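Local coordinates for peptidoglycan-recognition protein (Apis mellifera, PDB 5XZ3) that probably recognises bacterial peptidoglycan as part of honeybee innate immunity, using a fold of the N-acetylmuramoyl-L-alanine amidase family, at residues 39-44 and 106-111; 71-76 and 102-107. All blocks are in the same frame, centred on the assembly; numbering follows the deposited sequence.

Interaction 1 of 2, residues 39-44 and 106-111; sequences TVSLEC and AFIGNF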
ATOM      1  N   THR A  39      -0.810   6.195   6.458  1.00 27.25           N
ATOM      2  CA  THR A  39      -0.156   7.378   5.886  1.00 28.27           C
ATOM      3  C   THR A  39      -0.011   8.521   6.886  1.00 30.49           C
ATOM      4  O   THR A  39       0.737   9.466   6.628  1.00 30.22           O
ATOM      5  CB  THR A  39      -0.899   7.920   4.645  1.00 28.19           C
ATOM      6  OG1 THR A  39      -2.220   8.331   5.024  1.00 27.46           O
ATOM      7  CG2 THR A  39      -0.991   6.855   3.538  1.00 26.23           C
ATOM      8  N   VAL A  40      -0.730   8.433   8.010  1.00 31.47           N
ATOM      9  CA  VAL A  40      -0.812   9.507   9.021  1.00 34.06           C
ATOM     10  C   VAL A  40      -1.203  10.839   8.336  1.00 35.84           C
ATOM     11  O   VAL A  40      -0.768  11.919   8.721  1.00 36.86           O
ATOM     12  CB  VAL A  40       0.494   9.666   9.856  1.00 34.82           C
ATOM     13  CG1 VAL A  40       0.214  10.377  11.182  1.00 35.55           C
ATOM     14  CG2 VAL A  40       1.153   8.323  10.131  1.00 34.56           C
ATOM     15  N   SER A  41      -1.996  10.736   7.281  1.00 36.83           N
ATOM     16  CA  SER A  41      -2.407  11.904   6.523  1.00 38.31           C
ATOM     17  C   SER A  41      -3.908  12.015   6.676  1.00 38.79           C
ATOM     18  O   SER A  41      -4.541  11.131   7.267  1.00 36.40           O
ATOM     19  CB  SER A  41      -1.972  11.780   5.053  1.00 38.24           C
ATOM     20  OG  SER A  41      -2.717  10.774   4.363  1.00 39.43           O
ATOM     21  N   LEU A  42      -4.476  13.109   6.168  1.00 41.11           N
ATOM     22  CA  LEU A  42      -5.910  13.310   6.225  1.00 43.00           C
ATOM     23  C   LEU A  42      -6.643  12.177   5.523  1.00 42.30           C
ATOM     24  O   LEU A  42      -6.275  11.780   4.421  1.00 41.08           O
ATOM     25  CB  LEU A  42      -6.307  14.674   5.633  1.00 46.02           C
ATOM     26  CG  LEU A  42      -6.512  15.832   6.615  1.00 47.81           C
ATOM     27  CD1 LEU A  42      -6.646  17.146   5.860  1.00 50.20           C
ATOM     28  CD2 LEU A  42      -7.716  15.624   7.525  1.00 49.22           C
ATOM     29  N   GLU A  43      -7.653  11.651   6.208  1.00 43.19           N
ATOM     30  CA  GLU A  43      -8.552  10.645   5.671  1.00 44.01           C
ATOM     31  C   GLU A  43      -9.360  11.171   4.494  1.00 43.70           C
ATOM     32  O   GLU A  43      -9.577  12.380   4.355  1.00 41.88           O
ATOM     33  CB  GLU A  43      -9.518  10.195   6.747  1.00 46.28           C
ATOM     34  CG  GLU A  43      -9.059   9.006   7.557  1.00 49.71           C
ATOM     35  CD  GLU A  43     -10.149   8.493   8.472  1.00 53.45           C
ATOM     36  OE1 GLU A  43      -9.858   8.292   9.660  1.00 55.93           O
ATOM     37  OE2 GLU A  43     -11.307   8.303   8.025  1.00 56.94           O
ATOM     38  N   CYS A  44      -9.810  10.243   3.656  1.00 42.04           N
ATOM     39  CA  CYS A  44     -10.671  10.575   2.531  1.00 42.56           C
ATOM     40  C   CYS A  44     -11.823   9.585   2.479  1.00 42.70           C
ATOM     41  O   CYS A  44     -11.654   8.406   2.815  1.00 41.68           O
ATOM     42  CB  CYS A  44      -9.876  10.586   1.223  1.00 41.19           C
ATOM     43  SG  CYS A  44      -9.048   9.022   0.804  1.00 42.39           S
ATOM     44  N   ALA A 106      -0.648   1.207   1.811  1.00 23.06           N
ATOM     45  CA  ALA A 106      -0.788   2.275   2.778  1.00 23.66           C
ATOM     46  C   ALA A 106      -2.253   2.648   2.906  1.00 23.90           C
ATOM     47  O   ALA A 106      -2.875   3.121   1.954  1.00 23.70           O
ATOM     48  CB  ALA A 106       0.057   3.502   2.405  1.00 23.31           C
ATOM     49  N   PHE A 107      -2.785   2.450   4.109  1.00 23.48           N
ATOM     50  CA  PHE A 107      -4.142   2.861   4.451  1.00 24.07           C
ATOM     51  C   PHE A 107      -4.106   4.362   4.734  1.00 24.58           C
ATOM     52  O   PHE A 107      -3.336   4.815   5.576  1.00 25.41           O
ATOM     53  CB  PHE A 107      -4.602   2.121   5.717  1.00 24.54           C
ATOM     54  CG  PHE A 107      -5.002   0.685   5.489  1.00 25.03           C
ATOM     55  CD1 PHE A 107      -4.048  -0.295   5.163  1.00 24.69           C
ATOM     56  CD2 PHE A 107      -6.338   0.297   5.654  1.00 25.06           C
ATOM     57  CE1 PHE A 107      -4.434  -1.628   4.976  1.00 24.17           C
ATOM     58  CE2 PHE A 107      -6.725  -1.024   5.463  1.00 25.10           C
ATOM     59  CZ  PHE A 107      -5.770  -1.987   5.129  1.00 24.95           C
ATOM     60  N   ILE A 108      -4.926   5.122   4.019  1.00 25.34           N
ATOM     61  CA  ILE A 108      -4.927   6.586   4.141  1.00 26.01           C
ATOM     62  C   ILE A 108      -5.641   6.958   5.444  1.00 26.38           C
ATOM     63  O   ILE A 108      -6.820   6.733   5.591  1.00 26.36           O
ATOM     64  CB  ILE A 108      -5.557   7.264   2.898  1.00 26.57           C
ATOM     65  CG1 ILE A 108      -4.694   6.982   1.647  1.00 26.38           C
ATOM     66  CG2 ILE A 108      -5.710   8.776   3.104  1.00 26.57           C
ATOM     67  CD1 ILE A 108      -5.453   7.120   0.339  1.00 27.28           C
ATOM     68  N   GLY A 109      -4.883   7.482   6.394  1.00 27.09           N
ATOM     69  CA  GLY A 109      -5.439   7.903   7.661  1.00 28.63           C
ATOM     70  C   GLY A 109      -4.479   7.601   8.769  1.00 28.92           C
ATOM     71  O   GLY A 109      -3.309   7.270   8.520  1.00 28.32           O
ATOM     72  N   ASN A 110      -4.979   7.729   9.996  1.00 29.44           N
ATOM     73  CA  ASN A 110      -4.220   7.398  11.188  1.00 28.91           C
ATOM     74  C   ASN A 110      -5.018   6.334  11.906  1.00 28.81           C
ATOM     75  O   ASN A 110      -6.118   6.607  12.404  1.00 28.89           O
ATOM     76  CB  ASN A 110      -4.062   8.648  12.071  1.00 30.39           C
ATOM     77  CG  ASN A 110      -3.222   8.404  13.312  1.00 30.89           C
ATOM     78  OD1 ASN A 110      -3.095   7.279  13.809  1.00 30.22           O
ATOM     79  ND2 ASN A 110      -2.654   9.484  13.839  1.00 31.30           N
ATOM     80  N   PHE A 111      -4.458   5.127  11.960  1.00 27.51           N
ATOM     81  CA  PHE A 111      -5.140   3.973  12.567  1.00 27.48           C
ATOM     82  C   PHE A 111      -4.500   3.467  13.875  1.00 27.11           C
ATOM     83  O   PHE A 111      -4.655   2.305  14.255  1.00 26.26           O
ATOM     84  CB  PHE A 111      -5.421   2.880  11.498  1.00 26.55           C
ATOM     85  CG  PHE A 111      -6.192   3.414  10.315  1.00 27.11           C
ATOM     86  CD1 PHE A 111      -7.599   3.550  10.374  1.00 27.15           C
ATOM     87  CD2 PHE A 111      -5.520   3.869   9.170  1.00 26.18           C
ATOM     88  CE1 PHE A 111      -8.313   4.094   9.304  1.00 27.71           C
ATOM     89  CE2 PHE A 111      -6.232   4.422   8.100  1.00 26.51           C
ATOM     90  CZ  PHE A 111      -7.624   4.529   8.163  1.00 27.22           C
TER
HETATM   91  O   HOH W   1      -7.333   8.862  10.432  1.00 53.14           O
HETATM   92  O   HOH W   2      -9.100   7.549   4.244  1.00 33.81           O
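Three direct hydrogen bonds join Thr-39 and Val-40 to the chain running from Phe-107 to Gly-109. Thr-39 N gives its hydrogen to Phe-107 O at 3.0 Å, the donor tilted 26° from the carbonyl plane. Val-40 N reaches Gly-109 O at 2.9 Å, but from above that carbonyl plane, with a bent N-H...O angle of 131°. The third bond uses a side chain: Gly-109 N donates to Thr-39 OG1 at 3.1 Å. With chi1 at 62°, OG1 sits between its own backbone N and carbonyl carbon, where it meets both Gly-109 N and Ser-41 OG. Thr-39 OG1 and Ser-41 OG lie 2.6 Å apart in a hydrogen bond that either could donate.

This is where strand 31-38 runs out into the loop before helix 47-64, beside the end of strand 102-107, its parallel neighbour in the central sheet of the amidase-like PGRP fold. Past the strands, two waters bridge the segments. One donates to Glu-43 OE1 and accepts from Asn-110 N; the other joins Cys-44 N to Ile-108 O. Glu-43 OE1 also forms a salt bridge with Lys-114.

Among the apolar contacts, the Ile-108 methyl groups CG2 and CD1 pack against Cys-44 SG, the sulfur of the Cys-44 to Cys-50 disulfide, and Thr-39 CG2 touches Ala-106 CB at 3.7 Å. Ile-108 CG2, anti to the backbone N, also comes 3.3 Å from the carbonyl Leu-42 O. The Glu-43 side chain runs alongside Gly-109, with Glu-43 CG 3.8 Å from Gly-109 CA, which also makes a C-H...O contact with Ser-41 O.

Interaction 2 of 2, residues 71-76 and 102-107; sequences GYSFLI and SISIAF
Ala-106 sets its methyl over one face of the Tyr-72 ring. Ala-106 CB is 3.7 Å from the centroid of the Tyr-72 ring and 16° off the normal, a CH-pi contact displaced slightly toward the rim at CG and CD1. Its backbone bonds at both ends: Ala-106 N donates to Phe-74 O at 2.9 Å, and Ala-106 O accepts from Ile-76 N at 2.8 Å, so the residue is bonded on both sides of Leu-75.

Ile-76 extends from the other face of the sheet, the one carrying Phe-74, Ile-105 and Phe-107. Its CG1 meets Ile-105 CG2 at 3.6 Å as the two branched chains cross obliquely, while its CB lies over a face of the Phe-107 ring.

Ser-104 and Ser-73 trade bonds where the strand pairing begins. Ser-73 N donates to Ser-104 OG at 3.1 Å, and Ser-104 N donates to Ser-73 OG at 2.9 Å, both fairly straight. With chi1 at 56°, Ser-104 OG sits between its own N and carbonyl carbon, facing Ser-73 N, and also lies at the edge of the Tyr-72 ring, near its plane. From there Phe-74 N takes up the regular pattern by donating to Ser-104 O.

Strands 74-76 and 102-107 run parallel, their directions 24° apart, with Phe-74 paired with Ile-105, Leu-75 with Ala-106 and Ile-76 with Phe-107, in the central mixed beta-sheet of the PGRP amidase-like alpha/beta fold.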
ATOM      1  N   GLY A  71       6.061   7.320  -2.507  1.00 27.63           N
ATOM      2  CA  GLY A  71       6.814   6.262  -1.827  1.00 26.48           C
ATOM      3  C   GLY A  71       6.072   4.947  -1.652  1.00 26.22           C
ATOM      4  O   GLY A  71       6.706   3.894  -1.469  1.00 25.07           O
ATOM      5  N   TYR A  72       4.737   4.999  -1.700  1.00 25.46           N
ATOM      6  CA  TYR A  72       3.908   3.811  -1.429  1.00 25.01           C
ATOM      7  C   TYR A  72       3.520   3.054  -2.694  1.00 24.68           C
ATOM      8  O   TYR A  72       3.229   3.674  -3.715  1.00 24.86           O
ATOM      9  CB  TYR A  72       2.639   4.216  -0.680  1.00 24.93           C
ATOM     10  CG  TYR A  72       2.869   4.908   0.643  1.00 25.48           C
ATOM     11  CD1 TYR A  72       3.477   4.235   1.711  1.00 25.75           C
ATOM     12  CD2 TYR A  72       2.445   6.232   0.846  1.00 26.35           C
ATOM     13  CE1 TYR A  72       3.646   4.844   2.943  1.00 25.99           C
ATOM     14  CE2 TYR A  72       2.620   6.864   2.086  1.00 26.23           C
ATOM     15  CZ  TYR A  72       3.230   6.163   3.118  1.00 27.03           C
ATOM     16  OH  TYR A  72       3.409   6.760   4.352  1.00 27.65           O
ATOM     17  N   SER A  73       3.496   1.716  -2.630  1.00 23.42           N
ATOM     18  CA  SER A  73       3.157   0.916  -3.826  1.00 22.88           C
ATOM     19  C   SER A  73       1.693   1.050  -4.197  1.00 23.04           C
ATOM     20  O   SER A  73       1.365   1.319  -5.367  1.00 23.46           O
ATOM     21  CB  SER A  73       3.542  -0.560  -3.656  1.00 22.84           C
ATOM     22  OG  SER A  73       4.837  -0.623  -3.105  1.00 22.55           O
ATOM     23  N   PHE A  74       0.831   0.890  -3.189  1.00 22.65           N
ATOM     24  CA  PHE A  74      -0.611   1.085  -3.314  1.00 23.55           C
ATOM     25  C   PHE A  74      -1.162   1.822  -2.108  1.00 24.28           C
ATOM     26  O   PHE A  74      -0.620   1.715  -1.001  1.00 24.53           O
ATOM     27  CB  PHE A  74      -1.322  -0.257  -3.461  1.00 23.64           C
ATOM     28  CG  PHE A  74      -0.947  -1.007  -4.699  1.00 23.83           C
ATOM     29  CD1 PHE A  74      -1.584  -0.728  -5.920  1.00 24.85           C
ATOM     30  CD2 PHE A  74       0.070  -1.966  -4.669  1.00 23.96           C
ATOM     31  CE1 PHE A  74      -1.225  -1.408  -7.096  1.00 24.36           C
ATOM     32  CE2 PHE A  74       0.429  -2.641  -5.838  1.00 24.00           C
ATOM     33  CZ  PHE A  74      -0.230  -2.369  -7.042  1.00 24.41           C
ATOM     34  N   LEU A  75      -2.259   2.544  -2.312  1.00 25.12           N
ATOM     35  CA  LEU A  75      -2.912   3.257  -1.204  1.00 25.35           C
ATOM     36  C   LEU A  75      -4.375   2.820  -1.148  1.00 25.49           C
ATOM     37  O   LEU A  75      -4.971   2.507  -2.174  1.00 25.09           O
ATOM     38  CB  LEU A  75      -2.776   4.780  -1.349  1.00 25.46           C
ATOM     39  CG  LEU A  75      -1.322   5.289  -1.329  1.00 25.65           C
ATOM     40  CD1 LEU A  75      -0.828   5.444  -2.765  1.00 26.41           C
ATOM     41  CD2 LEU A  75      -1.210   6.613  -0.590  1.00 26.15           C
ATOM     42  N   ILE A  76      -4.921   2.755   0.065  1.00 26.21           N
ATOM     43  CA  ILE A  76      -6.311   2.349   0.277  1.00 27.06           C
ATOM     44  C   ILE A  76      -7.036   3.585   0.834  1.00 28.30           C
ATOM     45  O   ILE A  76      -6.659   4.107   1.873  1.00 28.39           O
ATOM     46  CB  ILE A  76      -6.435   1.150   1.268  1.00 27.53           C
ATOM     47  CG1 ILE A  76      -5.536  -0.057   0.895  1.00 27.18           C
ATOM     48  CG2 ILE A  76      -7.898   0.731   1.483  1.00 27.97           C
ATOM     49  CD1 ILE A  76      -5.721  -0.691  -0.479  1.00 27.03           C
ATOM     50  N   SER A 102       9.673  -5.890  -1.364  1.00 24.42           N
ATOM     51  CA  SER A 102       8.291  -5.755  -0.875  1.00 24.58           C
ATOM     52  C   SER A 102       7.517  -4.764  -1.713  1.00 24.39           C
ATOM     53  O   SER A 102       8.096  -3.952  -2.432  1.00 24.50           O
ATOM     54  CB  SER A 102       8.273  -5.292   0.598  1.00 23.92           C
ATOM     55  OG  SER A 102       8.799  -3.968   0.719  1.00 24.25           O
ATOM     56  N   ILE A 103       6.197  -4.847  -1.627  1.00 24.37           N
ATOM     57  CA  ILE A 103       5.353  -3.707  -1.950  1.00 24.26           C
ATOM     58  C   ILE A 103       4.807  -3.196  -0.615  1.00 24.45           C
ATOM     59  O   ILE A 103       4.802  -3.939   0.382  1.00 23.67           O
ATOM     60  CB  ILE A 103       4.213  -4.068  -2.922  1.00 26.17           C
ATOM     61  CG1 ILE A 103       3.408  -5.251  -2.405  1.00 26.13           C
ATOM     62  CG2 ILE A 103       4.749  -4.344  -4.349  1.00 26.71           C
ATOM     63  CD1 ILE A 103       1.927  -5.082  -2.641  1.00 28.36           C
ATOM     64  N   SER A 104       4.370  -1.943  -0.592  1.00 23.49           N
ATOM     65  CA  SER A 104       3.661  -1.436   0.565  1.00 24.24           C
ATOM     66  C   SER A 104       2.203  -1.167   0.238  1.00 24.77           C
ATOM     67  O   SER A 104       1.860  -0.803  -0.899  1.00 26.10           O
ATOM     68  CB  SER A 104       4.339  -0.192   1.133  1.00 24.61           C
ATOM     69  OG  SER A 104       4.467   0.833   0.137  1.00 25.31           O
ATOM     70  N   ILE A 105       1.337  -1.379   1.231  1.00 24.12           N
ATOM     71  CA  ILE A 105      -0.074  -1.039   1.097  1.00 23.67           C
ATOM     72  C   ILE A 105      -0.337  -0.024   2.208  1.00 24.29           C
ATOM     73  O   ILE A 105      -0.220  -0.354   3.398  1.00 23.79           O
ATOM     74  CB  ILE A 105      -0.999  -2.263   1.228  1.00 23.90           C
ATOM     75  CG1 ILE A 105      -0.670  -3.317   0.131  1.00 24.17           C
ATOM     76  CG2 ILE A 105      -2.467  -1.822   1.176  1.00 25.11           C
ATOM     77  CD1 ILE A 105      -1.453  -4.626   0.197  1.00 24.32           C
ATOM     78  N   ALA A 106      -0.648   1.207   1.811  1.00 23.06           N
ATOM     79  CA  ALA A 106      -0.788   2.275   2.778  1.00 23.66           C
ATOM     80  C   ALA A 106      -2.253   2.648   2.906  1.00 23.90           C
ATOM     81  O   ALA A 106      -2.875   3.121   1.954  1.00 23.70           O
ATOM     82  CB  ALA A 106       0.057   3.502   2.405  1.00 23.31           C
ATOM     83  N   PHE A 107      -2.785   2.450   4.109  1.00 23.48           N
ATOM     84  CA  PHE A 107      -4.142   2.861   4.451  1.00 24.07           C
ATOM     85  C   PHE A 107      -4.106   4.362   4.734  1.00 24.58           C
ATOM     86  O   PHE A 107      -3.336   4.815   5.576  1.00 25.41           O
ATOM     87  CB  PHE A 107      -4.602   2.121   5.717  1.00 24.54           C
ATOM     88  CG  PHE A 107      -5.002   0.685   5.489  1.00 25.03           C
ATOM     89  CD1 PHE A 107      -4.048  -0.295   5.163  1.00 24.69           C
ATOM     90  CD2 PHE A 107      -6.338   0.297   5.654  1.00 25.06           C
ATOM     91  CE1 PHE A 107      -4.434  -1.628   4.976  1.00 24.17           C
ATOM     92  CE2 PHE A 107      -6.725  -1.024   5.463  1.00 25.10           C
ATOM     93  CZ  PHE A 107      -5.770  -1.987   5.129  1.00 24.95           C
TER

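Strand 102-107 serves both contacts, which share Ala-106 and Phe-107. Interaction 2 lies close to the centre of the chain and is buried, combining regular parallel-strand bonds with a reciprocal serine pair where the pairing starts. Interaction 1, centred about 11 Å from the centre of interaction 2, is only partly buried, and its backbone bonds are irregular. Both use hydroxyls, but bridging waters enter only in interaction 1. The two join directly. Ile-108 N lies 2.9 Å from Ile-76 O, a probable hydrogen bond that carries the pairing of the strands one step further, and Ile-108 CD1 packs on Leu-75 CB. Thr-39 CG2 also touches Tyr-72 CE2, bringing loop 39-44 against segment 71-76.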